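Local coordinates for uncharacterized protein (Bacteroides uniformis, PDB 4JPQ) that is of unknown function but, as a family 9 carbohydrate-binding module, probably binds sugars, at residues I32-L37 / V51-A56; N41-Y45 / L203-F208; H57-I62 / G172-G176; E70-A75 / W85-C89; G111-I115 / V131-R137. All coordinates share one frame; numbering follows the deposited sequence. Where two conformers were deposited one is given.

Contact 1 of 5, residues I32-L37 / V51-A56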
# COMPACT_ATOMS: atom_id res chain seq x y z
N ILE A 32 -16.55 -3.56 -6.00
CA ILE A 32 -15.22 -3.04 -6.32
C ILE A 32 -14.32 -4.23 -6.65
O ILE A 32 -14.03 -5.02 -5.77
CB ILE A 32 -14.63 -2.19 -5.15
CG1 ILE A 32 -15.62 -1.09 -4.72
CG2 ILE A 32 -13.29 -1.58 -5.55
CD1 ILE A 32 -16.10 -0.16 -5.84
N GLU A 33 -13.88 -4.33 -7.90
CA GLU A 33 -13.11 -5.50 -8.39
C GLU A 33 -11.65 -5.51 -7.95
O GLU A 33 -11.05 -4.46 -7.75
CB GLU A 33 -13.11 -5.55 -9.93
CG GLU A 33 -13.30 -6.95 -10.51
CD GLU A 33 -14.75 -7.42 -10.46
OE1 GLU A 33 -15.63 -6.67 -9.99
OE2 GLU A 33 -15.01 -8.56 -10.89
N PHE A 34 -11.08 -6.72 -7.86
CA PHE A 34 -9.65 -6.90 -7.53
C PHE A 34 -8.77 -6.76 -8.78
O PHE A 34 -9.19 -7.09 -9.88
CB PHE A 34 -9.37 -8.24 -6.85
CG PHE A 34 -9.90 -8.32 -5.45
CD1 PHE A 34 -9.22 -7.70 -4.41
CD2 PHE A 34 -11.08 -9.00 -5.17
CE1 PHE A 34 -9.71 -7.75 -3.10
CE2 PHE A 34 -11.58 -9.06 -3.87
CZ PHE A 34 -10.90 -8.43 -2.83
N GLN A 35 -7.56 -6.26 -8.56
CA GLN A 35 -6.54 -6.04 -9.57
C GLN A 35 -5.35 -6.91 -9.19
O GLN A 35 -4.97 -6.92 -8.01
CB GLN A 35 -6.08 -4.57 -9.54
CG GLN A 35 -7.18 -3.52 -9.54
CD GLN A 35 -8.07 -3.62 -10.75
OE1 GLN A 35 -9.29 -3.72 -10.63
NE2 GLN A 35 -7.47 -3.63 -11.92
N PRO A 36 -4.74 -7.62 -10.16
CA PRO A 36 -3.57 -8.42 -9.79
C PRO A 36 -2.32 -7.54 -9.56
O PRO A 36 -2.16 -6.52 -10.23
CB PRO A 36 -3.39 -9.36 -10.99
CG PRO A 36 -3.95 -8.61 -12.14
CD PRO A 36 -4.98 -7.65 -11.61
N LEU A 37 -1.51 -7.92 -8.58
CA LEU A 37 -0.22 -7.29 -8.25
C LEU A 37 0.78 -8.43 -8.46
O LEU A 37 1.08 -9.18 -7.53
CB LEU A 37 -0.25 -6.76 -6.82
CG LEU A 37 0.82 -5.79 -6.33
CD1 LEU A 37 0.46 -5.29 -4.94
CD2 LEU A 37 2.22 -6.38 -6.34
N VAL A 51 -0.88 -12.39 -5.16
CA VAL A 51 -1.34 -11.16 -4.49
C VAL A 51 -2.28 -10.34 -5.39
O VAL A 51 -2.03 -10.19 -6.58
CB VAL A 51 -0.14 -10.28 -4.07
CG1 VAL A 51 -0.59 -8.98 -3.39
CG2 VAL A 51 0.79 -11.06 -3.16
N SER A 52 -3.35 -9.82 -4.80
CA SER A 52 -4.28 -8.94 -5.48
C SER A 52 -4.67 -7.80 -4.53
O SER A 52 -4.48 -7.90 -3.30
CB SER A 52 -5.51 -9.70 -5.98
OG SER A 52 -6.30 -10.18 -4.92
N PHE A 53 -5.17 -6.72 -5.10
CA PHE A 53 -5.60 -5.57 -4.33
C PHE A 53 -6.79 -4.86 -4.99
O PHE A 53 -7.15 -5.18 -6.11
CB PHE A 53 -4.45 -4.58 -4.17
CG PHE A 53 -4.13 -3.79 -5.42
CD1 PHE A 53 -3.43 -4.37 -6.46
CD2 PHE A 53 -4.55 -2.46 -5.54
CE1 PHE A 53 -3.14 -3.65 -7.61
CE2 PHE A 53 -4.27 -1.74 -6.69
CZ PHE A 53 -3.56 -2.33 -7.73
N ARG A 54 -7.39 -3.91 -4.27
CA ARG A 54 -8.45 -3.08 -4.82
C ARG A 54 -8.54 -1.78 -4.06
O ARG A 54 -8.15 -1.70 -2.90
CB ARG A 54 -9.80 -3.77 -4.85
CG ARG A 54 -10.31 -4.22 -3.50
CD ARG A 54 -11.67 -4.85 -3.63
NE ARG A 54 -12.12 -5.38 -2.36
CZ ARG A 54 -13.27 -6.03 -2.16
NH1 ARG A 54 -14.16 -6.21 -3.14
NH2 ARG A 54 -13.57 -6.47 -0.94
N ILE A 55 -9.06 -0.78 -4.75
CA ILE A 55 -9.07 0.57 -4.25
C ILE A 55 -10.36 1.32 -4.60
O ILE A 55 -10.94 1.13 -5.66
CB ILE A 55 -7.79 1.29 -4.77
CG1 ILE A 55 -7.63 2.67 -4.09
CG2 ILE A 55 -7.77 1.38 -6.30
CD1 ILE A 55 -6.34 3.36 -4.43
N ALA A 56 -10.77 2.19 -3.68
CA ALA A 56 -11.95 3.06 -3.85
C ALA A 56 -11.78 4.28 -2.96
O ALA A 56 -10.76 4.40 -2.29
CB ALA A 56 -13.19 2.30 -3.46
O HOH W 1 0.75 -12.21 -7.78
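NH1 of R54 is gripped by two acceptors, the backbone O of I32 at 2.9 Å from that nitrogen and the carboxylate of D28, which makes a salt bridge to it. The bond to I32 is nearly straight (167° at the hydrogen) and lies in both the carbonyl and the guanidinium plane; since NE of R54 also bonds to H65, the rotation of the whole group is fixed. R54 has CG between its backbone N and carbonyl carbon (chi1 59°) and an extended chain from there to NE, a path that takes it over one face of the F34 ring. Its CD lies 3.8 Å from the F34 ring centroid in a CH-pi contact, and the ring and guanidinium planes are 23° from parallel.

Antiparallel backbone pairing carries the rest. Q35 and F53 form a hydrogen-bonded pair, with Q35 N 2.7 Å from F53 O and F53 N 2.9 Å from Q35 O, and L37 N follows at 3.1 Å from V51 O. A water then bridges L37 O and V51 N. On the face of Q35 and F53, CB of Q35 covers the F53 ring, 4.0 Å from its centroid, while L37 CB packs near the same ring.

Strand 35-36 thus joins strand 50-57, which also pairs with strands 6-11 and 61-70; I32, R54 and A56 meet L27 of helix 23-29, and F53 stacks on F183 of strand 178-186.

Contact 2 of 5, residues N41-Y45 / L203-F208; sequences NWKDY and LERPMF
The indole of W42 lies against P206, whose CA is 3.5 Å from the centroid of the six-membered ring and almost exactly on its normal (8° off), a CH-pi contact centred over the face. The pyrrolidine extends this cover, its CG coming within 3.8 Å of W42 CD2, and the carbonyl carbon of R205 sits over the rim of the same face. Against the opposite face rests CB of N41, the preceding residue, so the indole is sandwiched. In the ring plane, NE1 of W42 donates to the backbone O of L203 at 2.9 Å (156° at the hydrogen), approaching from above the carbonyl plane. Along another part of the indole edge, W42 CZ3 lies 4.1 Å from F208 CE1.

Further out, Y45 crosses the proline at about a right angle, with CD2 of Y45 4.0 Å from CG of P206, and its backbone N bonds back to W42 O. N41 is itself held by S197 and by the backbone N of I201, which steadies the second face of the sandwich. F208 stacks on Y184. A bound 3-cyclohexyl-1-propylsulfonic acid, probably from the crystallisation liquor, lies by Y45 and accepts a bond from F208 N, consistent with a pocket beside these loops.

A leucine in place of W42 would probably leave the L203 carbonyl without its indole donor and open a gap between N41 and P206.

One directional N-H bond, with cover on both faces, thus holds the indole in place, and apolar packing around it joins the two loops.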
# COMPACT_ATOMS: atom_id res chain seq x y z
N ASN A 41 9.53 -7.76 -11.87
CA ASN A 41 10.44 -6.89 -12.64
C ASN A 41 11.88 -7.34 -12.70
O ASN A 41 12.58 -6.95 -13.64
CB ASN A 41 10.42 -5.47 -12.08
CG ASN A 41 9.06 -4.81 -12.20
OD1 ASN A 41 8.58 -4.59 -13.31
ND2 ASN A 41 8.45 -4.46 -11.06
N TRP A 42 12.34 -8.14 -11.72
CA TRP A 42 13.72 -8.61 -11.64
C TRP A 42 13.79 -10.13 -11.54
O TRP A 42 13.36 -10.71 -10.54
CB TRP A 42 14.41 -7.95 -10.45
CG TRP A 42 14.24 -6.47 -10.51
CD1 TRP A 42 14.95 -5.60 -11.27
CD2 TRP A 42 13.24 -5.70 -9.85
NE1 TRP A 42 14.48 -4.33 -11.11
CE2 TRP A 42 13.42 -4.36 -10.24
CE3 TRP A 42 12.20 -6.01 -8.95
CZ2 TRP A 42 12.61 -3.32 -9.77
CZ3 TRP A 42 11.39 -4.97 -8.48
CH2 TRP A 42 11.60 -3.64 -8.90
N LYS A 43 14.34 -10.78 -12.58
CA LYS A 43 14.48 -12.25 -12.65
C LYS A 43 15.38 -12.83 -11.54
O LYS A 43 15.34 -14.03 -11.27
CB LYS A 43 15.00 -12.69 -14.03
CG LYS A 43 14.17 -12.25 -15.24
CD LYS A 43 14.92 -12.54 -16.53
CE LYS A 43 14.29 -11.90 -17.77
NZ LYS A 43 13.09 -12.63 -18.27
N ASP A 44 16.20 -11.97 -10.92
CA ASP A 44 16.97 -12.29 -9.71
C ASP A 44 16.08 -12.79 -8.58
O ASP A 44 16.50 -13.65 -7.81
CB ASP A 44 17.65 -11.04 -9.09
CG ASP A 44 18.35 -10.16 -10.08
OD1 ASP A 44 17.62 -9.59 -10.91
OD2 ASP A 44 19.57 -9.98 -9.97
N TYR A 45 14.91 -12.17 -8.43
CA TYR A 45 13.92 -12.53 -7.40
C TYR A 45 12.66 -12.98 -8.13
O TYR A 45 11.74 -12.17 -8.35
CB TYR A 45 13.69 -11.34 -6.44
CG TYR A 45 14.96 -10.99 -5.68
CD1 TYR A 45 15.27 -11.63 -4.48
CD2 TYR A 45 15.86 -10.03 -6.16
CE1 TYR A 45 16.43 -11.33 -3.78
CE2 TYR A 45 17.03 -9.72 -5.47
CZ TYR A 45 17.31 -10.37 -4.27
OH TYR A 45 18.46 -10.10 -3.55
N LEU A 203 14.11 -0.36 -13.82
CA LEU A 203 15.41 -0.05 -13.22
C LEU A 203 16.14 -1.37 -13.18
O LEU A 203 15.51 -2.43 -13.05
CB LEU A 203 15.24 0.56 -11.83
CG LEU A 203 14.47 1.90 -11.81
CD1 LEU A 203 14.12 2.32 -10.39
CD2 LEU A 203 15.22 3.01 -12.53
N GLU A 204 17.47 -1.32 -13.25
CA GLU A 204 18.33 -2.52 -13.29
C GLU A 204 18.21 -3.50 -12.10
O GLU A 204 18.58 -4.65 -12.22
CB GLU A 204 19.82 -2.16 -13.50
CG GLU A 204 20.47 -1.30 -12.41
CD GLU A 204 21.98 -1.38 -12.43
OE1 GLU A 204 22.56 -1.95 -13.39
OE2 GLU A 204 22.60 -0.89 -11.46
N ARG A 205 17.71 -3.04 -10.94
CA ARG A 205 17.57 -3.90 -9.72
C ARG A 205 16.40 -3.41 -8.80
O ARG A 205 15.82 -2.37 -9.10
CB ARG A 205 18.92 -4.04 -9.01
CG ARG A 205 19.51 -2.72 -8.58
CD ARG A 205 20.97 -2.81 -8.15
NE ARG A 205 21.42 -1.44 -7.96
CZ ARG A 205 21.12 -0.67 -6.91
NH1 ARG A 205 20.39 -1.13 -5.88
NH2 ARG A 205 21.55 0.59 -6.89
N PRO A 206 16.00 -4.18 -7.76
CA PRO A 206 14.82 -3.82 -6.94
C PRO A 206 14.87 -2.48 -6.24
O PRO A 206 15.58 -2.30 -5.26
CB PRO A 206 14.71 -4.97 -5.94
CG PRO A 206 15.30 -6.11 -6.68
CD PRO A 206 16.49 -5.51 -7.36
N MSE A 207 14.11 -1.54 -6.81
CA MSE A 207 14.01 -0.17 -6.31
C MSE A 207 12.57 0.25 -6.46
O MSE A 207 12.04 0.20 -7.56
CB MSE A 207 14.96 0.62 -7.20
CG MSE A 207 16.42 0.28 -6.91
SE MSE A 207 17.58 1.70 -7.55
CE MSE A 207 18.34 0.81 -9.14
N PHE A 208 11.93 0.64 -5.37
CA PHE A 208 10.52 1.05 -5.37
C PHE A 208 10.28 2.55 -5.32
O PHE A 208 9.18 2.98 -5.68
CB PHE A 208 9.75 0.41 -4.20
CG PHE A 208 9.53 -1.10 -4.28
CD1 PHE A 208 9.41 -1.80 -5.50
CD2 PHE A 208 9.33 -1.81 -3.10
CE1 PHE A 208 9.18 -3.17 -5.51
CE2 PHE A 208 9.08 -3.17 -3.11
CZ PHE A 208 9.01 -3.85 -4.32

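Contact 3 of 5, residues H57-I62 / G172-G176; sequences HTGREI and GSLDG. With SO4 (sulfate ion), chain F.
G59 adopts a positive phi (105°, with psi -45°) and offers its backbone O to the loop 172-176, where the N of L174 meets it at 2.8 Å along an almost perfectly straight bond (176° at the hydrogen) in the carbonyl plane. A side chain at G59 would run into the carbonyl O of T58 and approach the carboxylate of D175, so glycine fits the conformation and the docking alike.

L174 packs against the turn. Its CD1 reaches 3.5 Å from E61 O and 3.6 Å from CG1 of I62, which it crosses at about a right angle, while CB of L174 passes 3.7 Å from ND1 of H57. At the edge of the H57 imidazole stands OD1 of D175, a carboxylate oxygen whose salt-bridge partner is K11. Within the turn, the T58 hydroxyl donates to OE1 of E61, and T58 N bonds to E61 O at 2.9 Å.

Next to the docked leucine, the N atoms of G172 and S173 both donate to O4 of a sulfate, probably from the crystallisation liquor, with S173 N at 2.8 Å from O4.

The arrangement is a tight beta-hairpin connecting antiparallel strands 50-57 and 61-70, closed over by the loop that leads into strand 178-186.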
# COMPACT_ATOMS: atom_id res chain seq x y z
N HIS A 57 -12.76 5.19 -2.98
CA HIS A 57 -12.68 6.38 -2.13
C HIS A 57 -14.02 6.89 -1.65
O HIS A 57 -15.04 6.69 -2.30
CB HIS A 57 -11.91 7.51 -2.83
CG HIS A 57 -12.65 8.18 -3.95
ND1 HIS A 57 -13.15 9.46 -3.85
CD2 HIS A 57 -12.95 7.75 -5.20
CE1 HIS A 57 -13.73 9.79 -4.99
NE2 HIS A 57 -13.63 8.77 -5.82
N THR A 58 -13.98 7.59 -0.53
CA THR A 58 -15.15 8.21 0.06
C THR A 58 -15.27 9.71 -0.26
O THR A 58 -16.28 10.32 0.09
CB THR A 58 -15.13 8.05 1.59
OG1 THR A 58 -14.02 8.77 2.14
CG2 THR A 58 -15.01 6.57 1.95
N GLY A 59 -14.26 10.29 -0.88
CA GLY A 59 -14.20 11.73 -1.14
C GLY A 59 -13.19 12.33 -0.16
O GLY A 59 -12.35 13.15 -0.54
N ARG A 60 -13.29 11.93 1.12
CA ARG A 60 -12.37 12.32 2.18
C ARG A 60 -11.28 11.27 2.43
O ARG A 60 -10.26 11.61 3.02
CB ARG A 60 -13.12 12.54 3.51
CG ARG A 60 -14.39 13.40 3.43
CD ARG A 60 -15.08 13.57 4.79
NE ARG A 60 -15.32 12.27 5.44
CZ ARG A 60 -15.86 12.12 6.66
NH1 ARG A 60 -16.26 13.17 7.38
NH2 ARG A 60 -16.01 10.88 7.15
N GLU A 61 -11.47 10.01 2.01
CA GLU A 61 -10.53 8.91 2.32
C GLU A 61 -10.32 7.92 1.19
O GLU A 61 -11.25 7.66 0.43
CB GLU A 61 -11.08 8.11 3.51
CG GLU A 61 -11.24 8.89 4.81
CD GLU A 61 -12.51 8.56 5.54
OE1 GLU A 61 -13.61 8.85 5.00
OE2 GLU A 61 -12.39 8.01 6.64
N ILE A 62 -9.11 7.35 1.11
CA ILE A 62 -8.76 6.30 0.16
C ILE A 62 -8.87 4.99 0.93
O ILE A 62 -8.32 4.88 2.03
CB ILE A 62 -7.32 6.40 -0.37
CG1 ILE A 62 -7.11 7.72 -1.09
CG2 ILE A 62 -7.01 5.23 -1.31
CD1 ILE A 62 -5.68 8.00 -1.49
N GLY A 172 -7.76 18.69 -0.21
CA GLY A 172 -9.12 18.88 0.29
C GLY A 172 -10.04 17.70 0.10
O GLY A 172 -10.49 17.11 1.08
N SER A 173 -10.29 17.36 -1.17
CA SER A 173 -11.22 16.30 -1.55
C SER A 173 -10.72 15.50 -2.76
O SER A 173 -10.25 16.08 -3.72
CB SER A 173 -12.58 16.90 -1.88
OG SER A 173 -13.50 15.89 -2.30
N LEU A 174 -10.91 14.19 -2.70
CA LEU A 174 -10.45 13.26 -3.75
C LEU A 174 -11.31 13.24 -5.02
O LEU A 174 -10.85 12.75 -6.05
CB LEU A 174 -10.39 11.83 -3.19
CG LEU A 174 -9.55 11.60 -1.92
CD1 LEU A 174 -9.76 10.19 -1.39
CD2 LEU A 174 -8.08 11.86 -2.19
N ASP A 175 -12.54 13.77 -4.93
CA ASP A 175 -13.51 13.79 -6.04
C ASP A 175 -12.92 14.31 -7.35
O ASP A 175 -12.52 15.49 -7.43
CB ASP A 175 -14.76 14.62 -5.67
CG ASP A 175 -15.64 13.94 -4.64
OD1 ASP A 175 -16.11 12.83 -4.91
OD2 ASP A 175 -15.88 14.52 -3.56
N GLY A 176 -12.82 13.43 -8.35
CA GLY A 176 -12.34 13.80 -9.68
C GLY A 176 -10.85 14.09 -9.86
O GLY A 176 -10.47 14.54 -10.94
S SO4 F . -7.99 20.29 -3.01
O1 SO4 F . -6.74 20.14 -3.80
O2 SO4 F . -7.68 20.94 -1.72
O3 SO4 F . -8.98 21.12 -3.72
O4 SO4 F . -8.59 18.96 -2.78

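Contact 4 of 5, residues E70-A75 / W85-C89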
# COMPACT_ATOMS: atom_id res chain seq x y z
N GLU A 70 1.11 -16.61 0.41
CA GLU A 70 2.58 -16.84 0.30
C GLU A 70 3.10 -17.95 1.21
O GLU A 70 2.41 -18.38 2.13
CB GLU A 70 3.37 -15.55 0.55
CG GLU A 70 3.09 -14.86 1.88
CD GLU A 70 3.85 -13.55 2.06
OE1 GLU A 70 5.04 -13.46 1.66
OE2 GLU A 70 3.27 -12.61 2.64
N ALA A 71 4.34 -18.38 0.94
CA ALA A 71 4.98 -19.52 1.64
C ALA A 71 5.38 -19.27 3.09
O ALA A 71 5.62 -20.24 3.82
CB ALA A 71 6.18 -20.05 0.85
N SER A 72 5.49 -18.01 3.50
CA SER A 72 5.81 -17.66 4.89
C SER A 72 5.42 -16.23 5.22
O SER A 72 5.32 -15.39 4.32
CB SER A 72 7.30 -17.88 5.21
OG SER A 72 8.15 -16.98 4.52
N VAL A 73 5.21 -15.97 6.51
CA VAL A 73 4.88 -14.65 7.04
C VAL A 73 5.74 -14.32 8.26
O VAL A 73 6.22 -15.22 8.94
CB VAL A 73 3.38 -14.51 7.39
CG1 VAL A 73 2.55 -14.58 6.12
CG2 VAL A 73 2.91 -15.56 8.38
N ARG A 74 5.90 -13.03 8.52
CA ARG A 74 6.79 -12.52 9.57
C ARG A 74 6.36 -11.10 9.95
O ARG A 74 5.92 -10.37 9.08
CB ARG A 74 8.21 -12.50 9.00
CG ARG A 74 9.33 -12.01 9.90
CD ARG A 74 10.64 -11.98 9.11
NE ARG A 74 11.81 -11.68 9.94
CZ ARG A 74 12.27 -10.46 10.25
NH1 ARG A 74 11.68 -9.33 9.84
NH2 ARG A 74 13.35 -10.38 11.02
N ALA A 75 6.47 -10.74 11.22
CA ALA A 75 6.11 -9.38 11.70
C ALA A 75 6.87 -9.03 12.97
O ALA A 75 6.30 -8.99 14.06
CB ALA A 75 4.62 -9.25 11.89
N TRP A 85 9.38 -3.34 5.80
CA TRP A 85 9.77 -3.94 4.51
C TRP A 85 10.49 -5.30 4.66
O TRP A 85 10.53 -6.09 3.71
CB TRP A 85 10.63 -2.96 3.67
CG TRP A 85 11.91 -2.60 4.35
CD1 TRP A 85 13.07 -3.28 4.27
CD2 TRP A 85 12.13 -1.52 5.25
NE1 TRP A 85 14.02 -2.71 5.08
CE2 TRP A 85 13.47 -1.61 5.68
CE3 TRP A 85 11.32 -0.49 5.75
CZ2 TRP A 85 14.04 -0.69 6.58
CZ3 TRP A 85 11.88 0.43 6.64
CH2 TRP A 85 13.23 0.33 7.05
N GLU A 86 11.07 -5.54 5.84
CA GLU A 86 11.74 -6.82 6.15
C GLU A 86 10.75 -7.93 6.48
O GLU A 86 11.05 -9.11 6.24
CB GLU A 86 12.68 -6.66 7.32
CG GLU A 86 13.80 -5.67 7.06
CD GLU A 86 14.73 -5.53 8.23
OE1 GLU A 86 14.36 -5.87 9.37
OE2 GLU A 86 15.85 -5.06 7.98
N ASP A 87 9.62 -7.54 7.06
CA ASP A 87 8.51 -8.43 7.40
C ASP A 87 7.68 -8.63 6.12
O ASP A 87 7.96 -8.00 5.10
CB ASP A 87 7.64 -7.77 8.49
CG ASP A 87 8.39 -7.54 9.79
OD1 ASP A 87 9.16 -8.43 10.20
OD2 ASP A 87 8.17 -6.50 10.45
N ALA A 88 6.69 -9.54 6.16
CA ALA A 88 5.75 -9.74 5.03
C ALA A 88 4.99 -8.44 4.96
O ALA A 88 4.28 -8.08 5.91
CB ALA A 88 4.81 -10.91 5.28
N CYS A 89 5.15 -7.73 3.85
CA CYS A 89 4.69 -6.36 3.74
C CYS A 89 4.06 -6.01 2.41
O CYS A 89 4.58 -6.40 1.37
CB CYS A 89 5.94 -5.50 3.95
SG CYS A 89 5.76 -3.72 3.87
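The guanidinium of R74 and the carboxylate of D87 are turned 34° from each other and joined by a salt bridge, NH1 of R74 lying 2.7 Å from OD1 of D87. The pair ties strand 72-75, which forms a two-stranded antiparallel sheet with 146-150, to the end of a short 3-10 turn that leads into strand 89-95. R74 gets there on a chain extended as far as NE, with CG anti to the backbone N (chi1 -180°), and crosses D87 at about a right angle. The carboxylate of D87 has further partners, the backbone N of V76 on OD1, and the N of A77 with the amide of N108 on OD2. Its charge is thus shared between an arginine, two backbone N-H groups and the side-chain amide of N108, an environment likely to favour the ionised form. CG of D87 also rests 3.5 Å from CA of A75.

One backbone bond backs the salt bridge, from A88 N to R74 O at 3.1 Å, with the donor tilted 29° from the carbonyl plane. The methyl of A88 turns toward 70-75, where V73 CG1 comes within 4.4 Å of A88 CB. Beyond the corner at A71 lies E70, whose OE2 bonds to W155 and forms a salt bridge with K185, and this same OE2 lies 3.5 Å from A88 CB.

Contact 5 of 5, residues G111-I115 / V131-R137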
# COMPACT_ATOMS: atom_id res chain seq x y z
N GLY A 111 -0.07 -5.27 10.94
CA GLY A 111 -0.65 -3.93 11.04
C GLY A 111 0.28 -2.78 11.37
O GLY A 111 -0.18 -1.64 11.43
N ARG A 112 1.56 -3.05 11.64
CA ARG A 112 2.53 -1.98 11.90
C ARG A 112 2.70 -1.23 10.58
O ARG A 112 2.88 -1.88 9.52
CB ARG A 112 3.90 -2.52 12.30
CG ARG A 112 4.00 -3.36 13.55
CD ARG A 112 3.59 -2.62 14.82
NE ARG A 112 2.20 -2.90 15.18
CZ ARG A 112 1.76 -4.04 15.74
NH1 ARG A 112 2.57 -5.08 16.00
NH2 ARG A 112 0.46 -4.16 16.02
N LEU A 113 2.68 0.10 10.65
CA LEU A 113 2.76 0.97 9.46
C LEU A 113 3.92 1.95 9.48
O LEU A 113 4.27 2.50 10.53
CB LEU A 113 1.47 1.79 9.38
CG LEU A 113 1.26 2.89 8.33
CD1 LEU A 113 1.13 2.33 6.93
CD2 LEU A 113 0.02 3.70 8.70
N LEU A 114 4.46 2.19 8.29
CA LEU A 114 5.51 3.17 8.03
C LEU A 114 4.98 4.12 6.96
O LEU A 114 4.40 3.67 5.96
CB LEU A 114 6.77 2.50 7.49
CG LEU A 114 7.87 3.37 6.86
CD1 LEU A 114 8.60 4.16 7.92
CD2 LEU A 114 8.84 2.53 6.06
N ILE A 115 5.18 5.42 7.19
CA ILE A 115 4.83 6.46 6.22
C ILE A 115 5.99 7.44 6.12
O ILE A 115 6.48 7.89 7.15
CB ILE A 115 3.59 7.30 6.57
CG1 ILE A 115 2.39 6.45 6.96
CG2 ILE A 115 3.20 8.19 5.38
CD1 ILE A 115 1.21 7.27 7.47
N VAL A 131 -0.26 11.66 12.60
CA VAL A 131 -0.50 11.26 11.20
C VAL A 131 -0.62 9.73 11.07
O VAL A 131 -1.47 9.24 10.32
CB VAL A 131 0.59 11.80 10.25
CG1 VAL A 131 0.38 11.31 8.81
CG2 VAL A 131 0.62 13.33 10.28
N LEU A 132 0.23 8.98 11.78
CA LEU A 132 0.12 7.51 11.81
C LEU A 132 -1.24 7.10 12.37
O LEU A 132 -1.87 6.17 11.85
CB LEU A 132 1.23 6.89 12.64
CG LEU A 132 2.63 6.99 12.04
CD1 LEU A 132 3.69 6.81 13.12
CD2 LEU A 132 2.81 5.99 10.89
N GLY A 133 -1.68 7.84 13.41
CA GLY A 133 -2.98 7.68 14.05
C GLY A 133 -4.17 7.94 13.13
O GLY A 133 -5.24 7.39 13.37
N MSE A 134 -4.00 8.78 12.12
CA MSE A 134 -5.05 9.04 11.13
C MSE A 134 -5.35 7.84 10.25
O MSE A 134 -6.50 7.64 9.86
CB MSE A 134 -4.69 10.21 10.18
CG MSE A 134 -4.77 11.58 10.81
SE MSE A 134 -3.86 12.85 9.60
CE MSE A 134 -3.76 14.29 10.95
N VAL A 135 -4.33 7.04 9.93
CA VAL A 135 -4.50 5.90 9.01
C VAL A 135 -5.02 4.70 9.77
O VAL A 135 -4.29 4.10 10.56
CB VAL A 135 -3.20 5.52 8.27
CG1 VAL A 135 -3.45 4.35 7.32
CG2 VAL A 135 -2.65 6.72 7.50
N LYS A 136 -6.28 4.37 9.53
CA LYS A 136 -6.92 3.23 10.17
C LYS A 136 -6.48 2.02 9.38
O LYS A 136 -6.31 2.09 8.17
CB LYS A 136 -8.44 3.36 10.19
CG LYS A 136 -8.94 4.57 10.96
CD LYS A 136 -10.43 4.80 10.66
CE LYS A 136 -11.00 5.96 11.46
NZ LYS A 136 -12.47 6.05 11.28
N ARG A 137 -6.28 0.92 10.10
CA ARG A 137 -5.81 -0.33 9.55
C ARG A 137 -6.52 -1.53 10.14
O ARG A 137 -7.12 -1.44 11.22
CB ARG A 137 -4.35 -0.49 9.91
CG ARG A 137 -3.42 0.49 9.24
CD ARG A 137 -2.16 0.68 10.08
NE ARG A 137 -2.23 1.78 11.05
CZ ARG A 137 -1.33 2.02 12.01
NH1 ARG A 137 -0.29 1.21 12.23
NH2 ARG A 137 -1.49 3.08 12.79
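R137 reaches toward G111 and L113, its CB directed at their segment and its chain bent about the CG-CD bond (chi3 -91°), a turn that brings the guanidinium back over the leucine. CD passes 3.3 Å from the backbone O of G111. NE donates to V135 O at 3.1 Å, in the guanidinium plane, and CZ lies 3.8 Å from CB of L113, while CD2 of L113 sits over one face of the group. At the tip, NH1 bonds to G111 O at 3.0 Å (151° at the hydrogen), 19° out of the guanidinium plane, and also forms a salt bridge with D80. Two backbone carbonyls and a carboxylate thus hold this partly exposed arginine. A leucine here would probably leave the D80 carboxylate without this counter-charge and the G111 and V135 carbonyls without their side-chain donors.

Past the arginine the contact is apolar and buried. CD2 of L113 meets CB of V135 at 3.7 Å, the two side chains crossing at about a right angle. I115 and V135 come tip to tip, I115 CD1 being 3.9 Å from V135 CG2, while I115 CG1 slides past L132 CD2 at 4.0 Å.

Helix 129-134 and the start of strand 136-139 thereby pack on strand 113-118. Since 136-139 pairs with 152-162 and 113-118 with 102-108, the packing is consistent with the two-layered beta-sandwich of this family.

From the N terminus, contact 1 closes a short loop by setting 32-37 on strand 50-57. Residues 41-45 start inside that loop but pack against 203-208, so contacts 1 and 2 cross, and contact 2 spans most of the chain. Contact 3 opens at the hairpin after strand 50-57 and closes at 172-176; it lies within the span of contact 2 and itself encloses contacts 4 and 5, two local closures in series. Contacts 1 and 3 touch where I55 meets I62 on neighbouring strands, and contacts 4 and 5 where W85 packs on L114. Contacts 2 and 3 stand on opposite sides of the chain's centre, about 33 Å apart between centres.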